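Local coordinates for protein mannose recognizing lectin (Marasmius oreades, PDB 4TKC) that binds mannose in pockets of a bulb-type lectin fold and probably serves in carbohydrate recognition, at residues A[22-25]-A[30-33]. Numbering follows the deposited sequence.
Sequences ALIS and VEFR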
loop_
_atom_site.group_PDB
_atom_site.type_symbol
_atom_site.label_atom_id
_atom_site.label_comp_id
_atom_site.label_asym_id
_atom_site.label_seq_id
_atom_site.Cartn_x
_atom_site.Cartn_y
_atom_site.Cartn_z
ATOM N N ALA A 22 -1.727 -6.907 6.167
ATOM C CA ALA A 22 -1.791 -6.536 7.609
ATOM C C ALA A 22 -0.504 -5.889 8.066
ATOM O O ALA A 22 0.571 -6.180 7.502
ATOM C CB ALA A 22 -2.108 -7.753 8.468
ATOM N N LEU A 23 -0.584 -5.082 9.139
ATOM C CA LEU A 23 0.596 -4.759 9.935
ATOM C C LEU A 23 0.748 -5.893 10.962
ATOM O O LEU A 23 -0.252 -6.466 11.386
ATOM C CB LEU A 23 0.434 -3.450 10.736
ATOM C CG LEU A 23 0.043 -2.235 9.889
ATOM C CD1 LEU A 23 -0.131 -0.952 10.685
ATOM C CD2 LEU A 23 1.099 -2.051 8.813
ATOM N N ILE A 24 1.993 -6.146 11.348
ATOM C CA ILE A 24 2.308 -7.152 12.370
ATOM C C ILE A 24 3.307 -6.565 13.358
ATOM O O ILE A 24 4.227 -5.856 13.011
ATOM C CB ILE A 24 2.865 -8.454 11.699
ATOM C CG1 ILE A 24 3.023 -9.620 12.684
ATOM C CG2 ILE A 24 4.160 -8.178 10.939
ATOM C CD1 ILE A 24 1.706 -10.152 13.188
ATOM N N SER A 25 3.014 -6.759 14.647
ATOM C CA SER A 25 3.958 -6.366 15.707
ATOM C C SER A 25 5.264 -7.150 15.575
ATOM O O SER A 25 5.281 -8.289 15.064
ATOM C CB SER A 25 3.372 -6.546 17.123
ATOM O OG SER A 25 3.112 -7.911 17.395
ATOM N N VAL A 30 0.464 -9.314 17.582
ATOM C CA VAL A 30 -0.563 -8.304 17.379
ATOM C C VAL A 30 -0.599 -7.990 15.874
ATOM O O VAL A 30 0.445 -7.707 15.304
ATOM C CB VAL A 30 -0.264 -7.018 18.181
ATOM C CG1 VAL A 30 -1.447 -6.050 18.096
ATOM C CG2 VAL A 30 0.041 -7.339 19.663
ATOM N N GLU A 31 -1.785 -8.101 15.281
ATOM C CA GLU A 31 -1.933 -7.987 13.826
ATOM C C GLU A 31 -3.122 -7.091 13.539
ATOM O O GLU A 31 -4.256 -7.333 13.980
ATOM C CB GLU A 31 -2.118 -9.381 13.228
ATOM C CG GLU A 31 -1.949 -9.408 11.706
ATOM C CD GLU A 31 -1.990 -10.814 11.158
ATOM O OE1 GLU A 31 -2.919 -11.558 11.517
ATOM O OE2 GLU A 31 -1.181 -11.124 10.262
ATOM N N PHE A 32 -2.891 -6.135 12.630
ATOM C CA PHE A 32 -3.889 -5.179 12.195
ATOM C C PHE A 32 -4.193 -5.507 10.729
ATOM O O PHE A 32 -3.397 -5.245 9.807
ATOM C CB PHE A 32 -3.365 -3.764 12.312
ATOM C CG PHE A 32 -4.353 -2.709 11.898
ATOM C CD1 PHE A 32 -5.620 -2.635 12.460
ATOM C CD2 PHE A 32 -4.062 -1.852 10.851
ATOM C CE1 PHE A 32 -6.511 -1.645 12.105
ATOM C CE2 PHE A 32 -4.959 -0.871 10.481
ATOM C CZ PHE A 32 -6.176 -0.765 11.113
ATOM N N ARG A 33 -5.370 -6.084 10.523
ATOM C CA ARG A 33 -5.733 -6.730 9.260
ATOM C C ARG A 33 -6.812 -5.977 8.526
ATOM O O ARG A 33 -7.775 -5.490 9.128
ATOM C CB ARG A 33 -6.383 -8.087 9.601
ATOM C CG ARG A 33 -5.587 -9.028 10.452
ATOM C CD ARG A 33 -6.448 -10.196 10.919
ATOM N NE ARG A 33 -5.625 -11.091 11.723
ATOM C CZ ARG A 33 -6.045 -12.187 12.338
ATOM N NH1 ARG A 33 -7.346 -12.511 12.334
ATOM N NH2 ARG A 33 -5.148 -12.932 12.997
#
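Leu23 and Phe32 face each other as a hydrogen-bonded antiparallel pair, and their side chains run alongside one another into the protein interior. Leu23 CD1 meets Phe32 CD2 at 4.0 Å, approaching the ring obliquely. Both reach Ile17 and Leu93, residues of the other two sheets, and Leu23 and Val30 both touch Cys95. The backbones are tied by Leu23 N to Phe32 O at 2.9 Å and by the reciprocal Phe32 N to Leu23 O. This is the first beta hairpin, 21-24 with 30-34, of one of three four-stranded antiparallel sheets that build the beta-prism II fold of bulb-type lectins; here it joins its own sheet to the other two. At the turn end Ser25 takes over: its N donates to Val30 O almost straight (2.8 Å, 172°), and Val30 N returns a bond to Ser25 OG at 3.0 Å. OG sits between its own backbone N and carbonyl carbon (chi1 64°), which turns it to the Val30 amide, and it also bonds Ser27 within the turn. In contrast to the closely packed Leu23 and Phe32 side, the other face is mixed, with Ile24 and Glu31 partly exposed. Their side chains cross at a slant, Ile24 CD1 lying 3.9 Å from Glu31 CB, and Glu31 CG packs 3.6 Å from Ala22 CB. Beyond them, Arg33 NE bridges to Glu31 OE1 at 2.8 Å, meeting the carboxylate from above its plane, while His5 holds OE2 and Asp46 pairs with the arginine's NH2.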